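Local coordinates for 39 kDa initiator binding protein (Trichomonas vaginalis, PDB 1PP7) that recognises the initiator (Inr) element of core promoters through its DNA-binding domain, the part present here, and probably helps direct transcription initiation in this primitive eukaryote, at a contact of chain A with DNA. Residues are numbered along the deposited sequence; one frame, centred on the assembly and turned at random.

Site 1: a contact of chain A with DNA. Residues 26, 34, 78, 82, 86. With nucleotides of chain B.
At the first turn of helix 34-45 the backbone N-H of Phe34 points at the phosphate of DC6, giving a nearly straight hydrogen bond from Phe34 N to OP1 of DC6 (2.9 Å, 167° at H). The contact belongs to the initiator-binding domain of IBP39, a winged-helix type of DNA-binding module. An amide at a helix start suits a phosphate, since the helix dipole would probably add to the attraction. The Phe34 ring turns away from the DNA; Asn86 CB lies over the centre of one face, so the ring probably helps hold Asn86 in position from the second shell. That asparagine carries the side-chain grip: its amide ND2 donates to OP2 of DT7 at 2.9 Å (156° at H), and the phosphate oxygen lies in the amide plane. A chi1 of -72° sets CG beside the backbone N and directs the amide from helix 80-89 toward the DNA backbone. The other branch, OD1, lies 3.3 Å from C5' of the DC6 deoxyribose, so one short polar side chain spans the DC6-DT7 step. Ser26, small enough to share a water with the phosphate, has its hydroxyl OG 2.7 Å from that water, which sits 2.7 Å from OP1 of DT7. The same water is 3.0 Å from O3' of DC6 and also bonds to Ser26 N; the direct approach of OG to that O3' is weak. Ile78 offers an apolar branch that packs beside the DT7 phosphate, CG2 3.6 Å from OP2. Thr82 rests against the sugar, CB 3.6 Å from C2' of DT7; a short branched residue suits this close approach, though its exact rotation is doubtful.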
ATOM      1  N   SER A  26       7.192  -0.827  13.012  1.00 49.47           N
ATOM      2  CA  SER A  26       8.274  -1.115  12.054  1.00 48.30           C
ATOM      3  C   SER A  26       9.604  -1.301  12.779  1.00 48.70           C
ATOM      4  O   SER A  26      10.134  -0.340  13.353  1.00 49.35           O
ATOM      5  CB  SER A  26       8.420   0.051  11.083  1.00 44.93           C
ATOM      6  OG  SER A  26       7.150   0.577  10.780  1.00 44.65           O
ATOM      7  N   PHE A  34       7.516  -1.065   5.878  1.00 27.92           N
ATOM      8  CA  PHE A  34       6.560  -0.448   4.930  1.00 29.03           C
ATOM      9  C   PHE A  34       6.410  -1.135   3.542  1.00 25.41           C
ATOM     10  O   PHE A  34       5.307  -1.364   3.081  1.00 23.51           O
ATOM     11  CB  PHE A  34       6.929   1.046   4.762  1.00 31.24           C
ATOM     12  CG  PHE A  34       6.075   1.758   3.780  1.00 31.38           C
ATOM     13  CD1 PHE A  34       6.477   1.878   2.440  1.00 31.23           C
ATOM     14  CD2 PHE A  34       4.835   2.252   4.159  1.00 28.94           C
ATOM     15  CE1 PHE A  34       5.650   2.481   1.493  1.00 29.07           C
ATOM     16  CE2 PHE A  34       4.009   2.851   3.193  1.00 35.69           C
ATOM     17  CZ  PHE A  34       4.437   2.959   1.853  1.00 25.26           C
ATOM     18  N   ILE A  78      -1.386   5.948   9.002  1.00 34.26           N
ATOM     19  CA  ILE A  78      -0.339   6.969   9.007  1.00 36.05           C
ATOM     20  C   ILE A  78      -0.839   8.183   8.290  1.00 32.64           C
ATOM     21  O   ILE A  78      -1.674   8.085   7.398  1.00 34.42           O
ATOM     22  CB  ILE A  78       1.004   6.440   8.363  1.00 38.02           C
ATOM     23  CG1 ILE A  78       0.782   6.108   6.870  1.00 35.56           C
ATOM     24  CG2 ILE A  78       1.508   5.192   9.182  1.00 31.51           C
ATOM     25  CD1 ILE A  78       1.902   5.323   6.180  1.00 33.79           C
ATOM     26  N   THR A  82       3.267  11.183   6.172  1.00 29.76           N
ATOM     27  CA  THR A  82       4.265  10.183   6.397  1.00 26.27           C
ATOM     28  C   THR A  82       4.214   9.160   5.267  1.00 27.25           C
ATOM     29  O   THR A  82       5.244   8.573   4.919  1.00 20.50           O
ATOM     30  CB  THR A  82       4.160   9.658   7.858  1.00 31.84           C
ATOM     31  OG1 THR A  82       4.512   8.267   7.950  1.00 39.60           O
ATOM     32  CG2 THR A  82       2.820   9.923   8.383  1.00 32.45           C
ATOM     33  N   ASN A  86       7.616   7.995   3.444  1.00 24.82           N
ATOM     34  CA  ASN A  86       8.001   6.600   3.282  1.00 26.55           C
ATOM     35  C   ASN A  86       8.234   6.201   1.795  1.00 29.24           C
ATOM     36  O   ASN A  86       9.189   5.418   1.503  1.00 26.63           O
ATOM     37  CB  ASN A  86       6.938   5.667   3.892  1.00 30.39           C
ATOM     38  CG  ASN A  86       6.931   5.677   5.432  1.00 34.95           C
ATOM     39  OD1 ASN A  86       7.872   6.183   6.103  1.00 35.99           O
ATOM     40  ND2 ASN A  86       5.873   5.120   5.990  1.00 26.55           N
TER
ATOM     41  P    DC B   6      10.529   1.230   7.475  1.00 33.90           P
ATOM     42  OP1  DC B   6       9.110   0.731   7.469  1.00 29.61           O
ATOM     43  OP2  DC B   6      11.560   0.620   6.561  1.00 26.73           O
ATOM     44  O5'  DC B   6      10.534   2.828   7.289  1.00 25.68           O
ATOM     45  C5'  DC B   6       9.372   3.645   7.557  1.00 28.67           C
ATOM     46  C4'  DC B   6       9.084   3.730   9.040  1.00 30.92           C
ATOM     47  O4'  DC B   6      10.228   4.295   9.713  1.00 34.26           O
ATOM     48  C3'  DC B   6       7.893   4.605   9.453  1.00 35.16           C
ATOM     49  O3'  DC B   6       6.960   3.895  10.244  1.00 37.06           O
ATOM     50  C2'  DC B   6       8.475   5.721  10.305  1.00 34.41           C
ATOM     51  C1'  DC B   6       9.797   5.149  10.768  1.00 34.31           C
ATOM     52  N1   DC B   6      10.848   6.156  10.966  1.00 34.67           N
ATOM     53  C2   DC B   6      10.767   7.012  12.066  1.00 33.17           C
ATOM     54  O2   DC B   6       9.782   6.947  12.808  1.00 38.47           O
ATOM     55  N3   DC B   6      11.759   7.888  12.286  1.00 31.66           N
ATOM     56  C4   DC B   6      12.802   7.948  11.440  1.00 30.70           C
ATOM     57  N4   DC B   6      13.756   8.827  11.704  1.00 23.19           N
ATOM     58  C5   DC B   6      12.898   7.114  10.294  1.00 26.54           C
ATOM     59  C6   DC B   6      11.905   6.243  10.096  1.00 32.92           C
ATOM     60  P    DT B   7       5.420   4.310  10.162  1.00 39.25           P
ATOM     61  OP1  DT B   7       4.638   3.365  11.033  1.00 38.50           O
ATOM     62  OP2  DT B   7       5.035   4.524   8.731  1.00 32.40           O
ATOM     63  O5'  DT B   7       5.388   5.737  10.847  1.00 40.06           O
ATOM     64  C5'  DT B   7       5.309   5.820  12.262  1.00 37.72           C
ATOM     65  C4'  DT B   7       5.172   7.257  12.693  1.00 35.25           C
ATOM     66  O4'  DT B   7       6.464   7.908  12.699  1.00 29.66           O
ATOM     67  C3'  DT B   7       4.240   8.109  11.834  1.00 32.69           C
ATOM     68  O3'  DT B   7       3.232   8.676  12.673  1.00 37.04           O
ATOM     69  C2'  DT B   7       5.161   9.169  11.264  1.00 34.95           C
ATOM     70  C1'  DT B   7       6.287   9.226  12.282  1.00 30.69           C
ATOM     71  N1   DT B   7       7.577   9.719  11.779  1.00 29.93           N
ATOM     72  C2   DT B   7       8.219  10.661  12.548  1.00 32.10           C
ATOM     73  O2   DT B   7       7.731  11.083  13.587  1.00 33.62           O
ATOM     74  N3   DT B   7       9.440  11.107  12.047  1.00 29.90           N
ATOM     75  C4   DT B   7      10.051  10.694  10.857  1.00 36.11           C
ATOM     76  O4   DT B   7      11.158  11.172  10.514  1.00 34.04           O
ATOM     77  C5   DT B   7       9.294   9.688  10.091  1.00 33.65           C
ATOM     78  C7   DT B   7       9.860   9.168   8.805  1.00 27.02           C
ATOM     79  C6   DT B   7       8.118   9.267  10.589  1.00 32.90           C
TER
HETATM   80  O   HOH W   1       6.414   2.307  12.756  1.00 34.07           O

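Site 2: a contact of chain A with DNA. Residues 78-79, 81-82, 85-86. With nucleotides of chain B.
Lys79 meets DT8 first through its backbone: the amide N donates to the phosphate oxygen OP2 of DT8 at 2.8 Å, in a nearly straight bond (164° at H). Its side chain then runs alongside the same phosphate. CB lies 3.6 Å from OP2 of DT8, and CG, set beside the backbone N, comes to 3.2 Å from that OP2, with the ester oxygen O5' of DT8 a little farther off. From there the chain folds at chi2 (-92°) and again at the two torsions beyond, so CD and CE curl round instead of reaching straight out. The terminal amine nitrogen NZ ends 4.1 Å from OP1 of DT8, too far for a direct bond; if protonated, as is likely, its charge would favour the phosphate. A long, flexible lysine suits such a place because it can follow the backbone without demanding one exact geometry. The bases are met by smaller groups. Val85, with CG1 anti to the backbone N (chi1 158°), presents this methyl to the 5-methyl C7 of DT7 at 3.6 Å, while CG2 is 4.2 Å from C7 of DT8. Thr82 CB packs on that same DT8 methyl at 3.5 Å; the placement of its own methyl CG2 is doubtful, as it is modelled too near the phosphate. Asn81, a short polar residue reaching the edge of the DT8 base, brings OD1 to 3.6 Å from C7 of DT8. Apolar valine suits the major-groove methyls that mark thymines, so these contacts may contribute to sequence preference. In the winged-helix fold, Thr82 and Val85 lie on helix 80-89, the recognition helix, while Ile78 and Lys79 lie in the turn that joins it to helix 69-76.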
ATOM      1  N   ILE A  78      -1.386   5.948   9.002  1.00 34.26           N
ATOM      2  CA  ILE A  78      -0.339   6.969   9.007  1.00 36.05           C
ATOM      3  C   ILE A  78      -0.839   8.183   8.290  1.00 32.64           C
ATOM      4  O   ILE A  78      -1.674   8.085   7.398  1.00 34.42           O
ATOM      5  CB  ILE A  78       1.004   6.440   8.363  1.00 38.02           C
ATOM      6  CG1 ILE A  78       0.782   6.108   6.870  1.00 35.56           C
ATOM      7  CG2 ILE A  78       1.508   5.192   9.182  1.00 31.51           C
ATOM      8  CD1 ILE A  78       1.902   5.323   6.180  1.00 33.79           C
ATOM      9  N   LYS A  79      -0.369   9.346   8.713  1.00 33.05           N
ATOM     10  CA  LYS A  79      -0.780  10.591   8.041  1.00 33.67           C
ATOM     11  C   LYS A  79      -0.365  10.567   6.544  1.00 29.60           C
ATOM     12  O   LYS A  79       0.594   9.882   6.178  1.00 33.19           O
ATOM     13  CB  LYS A  79      -0.089  11.795   8.694  1.00 29.41           C
ATOM     14  CG  LYS A  79      -0.127  11.852  10.193  1.00 40.08           C
ATOM     15  CD  LYS A  79      -1.317  12.649  10.684  1.00 46.73           C
ATOM     16  CE  LYS A  79      -2.594  11.783  10.732  1.00 52.25           C
ATOM     17  NZ  LYS A  79      -2.659  10.873  11.936  1.00 55.76           N
ATOM     18  N   ASN A  81       1.244  12.735   4.895  1.00 24.03           N
ATOM     19  CA  ASN A  81       2.600  13.170   4.886  1.00 24.48           C
ATOM     20  C   ASN A  81       3.566  12.032   5.213  1.00 26.92           C
ATOM     21  O   ASN A  81       4.587  11.879   4.556  1.00 26.53           O
ATOM     22  CB  ASN A  81       2.806  14.377   5.810  1.00 21.36           C
ATOM     23  CG  ASN A  81       4.278  14.703   6.021  1.00 24.33           C
ATOM     24  OD1 ASN A  81       4.898  14.245   7.003  1.00 29.53           O
ATOM     25  ND2 ASN A  81       4.857  15.445   5.093  1.00 18.14           N
ATOM     26  N   THR A  82       3.267  11.183   6.172  1.00 29.76           N
ATOM     27  CA  THR A  82       4.265  10.183   6.397  1.00 26.27           C
ATOM     28  C   THR A  82       4.214   9.160   5.267  1.00 27.25           C
ATOM     29  O   THR A  82       5.244   8.573   4.919  1.00 20.50           O
ATOM     30  CB  THR A  82       4.160   9.658   7.858  1.00 31.84           C
ATOM     31  OG1 THR A  82       4.512   8.267   7.950  1.00 39.60           O
ATOM     32  CG2 THR A  82       2.820   9.923   8.383  1.00 32.45           C
ATOM     33  N   VAL A  85       6.555  10.566   2.806  1.00 19.89           N
ATOM     34  CA  VAL A  85       7.909  10.467   3.284  1.00 20.22           C
ATOM     35  C   VAL A  85       8.439   8.996   3.096  1.00 25.33           C
ATOM     36  O   VAL A  85       9.581   8.782   2.641  1.00 22.04           O
ATOM     37  CB  VAL A  85       7.975  10.947   4.767  1.00 23.18           C
ATOM     38  CG1 VAL A  85       9.187  10.387   5.463  1.00 18.19           C
ATOM     39  CG2 VAL A  85       8.051  12.492   4.816  1.00 17.61           C
ATOM     40  N   ASN A  86       7.616   7.995   3.444  1.00 24.82           N
ATOM     41  CA  ASN A  86       8.001   6.600   3.282  1.00 26.55           C
ATOM     42  C   ASN A  86       8.234   6.201   1.795  1.00 29.24           C
ATOM     43  O   ASN A  86       9.189   5.418   1.503  1.00 26.63           O
ATOM     44  CB  ASN A  86       6.938   5.667   3.892  1.00 30.39           C
ATOM     45  CG  ASN A  86       6.931   5.677   5.432  1.00 34.95           C
ATOM     46  OD1 ASN A  86       7.872   6.183   6.103  1.00 35.99           O
ATOM     47  ND2 ASN A  86       5.873   5.120   5.990  1.00 26.55           N
TER
ATOM     48  P    DT B   7       5.420   4.310  10.162  1.00 39.25           P
ATOM     49  OP1  DT B   7       4.638   3.365  11.033  1.00 38.50           O
ATOM     50  OP2  DT B   7       5.035   4.524   8.731  1.00 32.40           O
ATOM     51  O5'  DT B   7       5.388   5.737  10.847  1.00 40.06           O
ATOM     52  C5'  DT B   7       5.309   5.820  12.262  1.00 37.72           C
ATOM     53  C4'  DT B   7       5.172   7.257  12.693  1.00 35.25           C
ATOM     54  O4'  DT B   7       6.464   7.908  12.699  1.00 29.66           O
ATOM     55  C3'  DT B   7       4.240   8.109  11.834  1.00 32.69           C
ATOM     56  O3'  DT B   7       3.232   8.676  12.673  1.00 37.04           O
ATOM     57  C2'  DT B   7       5.161   9.169  11.264  1.00 34.95           C
ATOM     58  C1'  DT B   7       6.287   9.226  12.282  1.00 30.69           C
ATOM     59  N1   DT B   7       7.577   9.719  11.779  1.00 29.93           N
ATOM     60  C2   DT B   7       8.219  10.661  12.548  1.00 32.10           C
ATOM     61  O2   DT B   7       7.731  11.083  13.587  1.00 33.62           O
ATOM     62  N3   DT B   7       9.440  11.107  12.047  1.00 29.90           N
ATOM     63  C4   DT B   7      10.051  10.694  10.857  1.00 36.11           C
ATOM     64  O4   DT B   7      11.158  11.172  10.514  1.00 34.04           O
ATOM     65  C5   DT B   7       9.294   9.688  10.091  1.00 33.65           C
ATOM     66  C7   DT B   7       9.860   9.168   8.805  1.00 27.02           C
ATOM     67  C6   DT B   7       8.118   9.267  10.589  1.00 32.90           C
ATOM     68  P    DT B   8       1.929   9.392  12.036  1.00 35.74           P
ATOM     69  OP1  DT B   8       0.835   8.901  12.910  1.00 37.14           O
ATOM     70  OP2  DT B   8       1.769   9.295  10.578  1.00 38.19           O
ATOM     71  O5'  DT B   8       2.326  10.875  12.370  1.00 33.71           O
ATOM     72  C5'  DT B   8       2.846  11.119  13.665  1.00 37.02           C
ATOM     73  C4'  DT B   8       3.232  12.560  13.825  1.00 35.77           C
ATOM     74  O4'  DT B   8       4.589  12.682  13.413  1.00 35.16           O
ATOM     75  C3'  DT B   8       2.436  13.557  13.003  1.00 38.32           C
ATOM     76  O3'  DT B   8       1.898  14.553  13.862  1.00 53.47           O
ATOM     77  C2'  DT B   8       3.464  14.178  12.087  1.00 35.17           C
ATOM     78  C1'  DT B   8       4.772  13.891  12.748  1.00 35.56           C
ATOM     79  N1   DT B   8       5.929  13.718  11.839  1.00 39.28           N
ATOM     80  C2   DT B   8       7.095  14.431  12.122  1.00 37.68           C
ATOM     81  O2   DT B   8       7.227  15.105  13.101  1.00 30.40           O
ATOM     82  N3   DT B   8       8.111  14.275  11.217  1.00 39.18           N
ATOM     83  C4   DT B   8       8.121  13.437  10.121  1.00 40.57           C
ATOM     84  O4   DT B   8       9.145  13.354   9.433  1.00 44.06           O
ATOM     85  C5   DT B   8       6.879  12.687   9.900  1.00 39.54           C
ATOM     86  C7   DT B   8       6.793  11.734   8.749  1.00 44.18           C
ATOM     87  C6   DT B   8       5.860  12.880  10.754  1.00 35.92           C
TER

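Site 1 and site 2 form one continuous DNA-binding surface, with C-alpha centres about 6 Å apart, and share Ile78, Thr82 and Asn86. Both depend on helix 80-89 and the turn before it, and both involve DT7, so successive nucleotides DC6, DT7 and DT8 are followed along one strand. Site 1 adds the segment holding Ser26 and the start of helix 34-45, which secure the upstream phosphate. Site 2 brings the helix to thymine methyls in the major groove. Backbone bonds on either side probably fix the depth and tilt of the recognition helix, allowing a single protein chain to read the initiator.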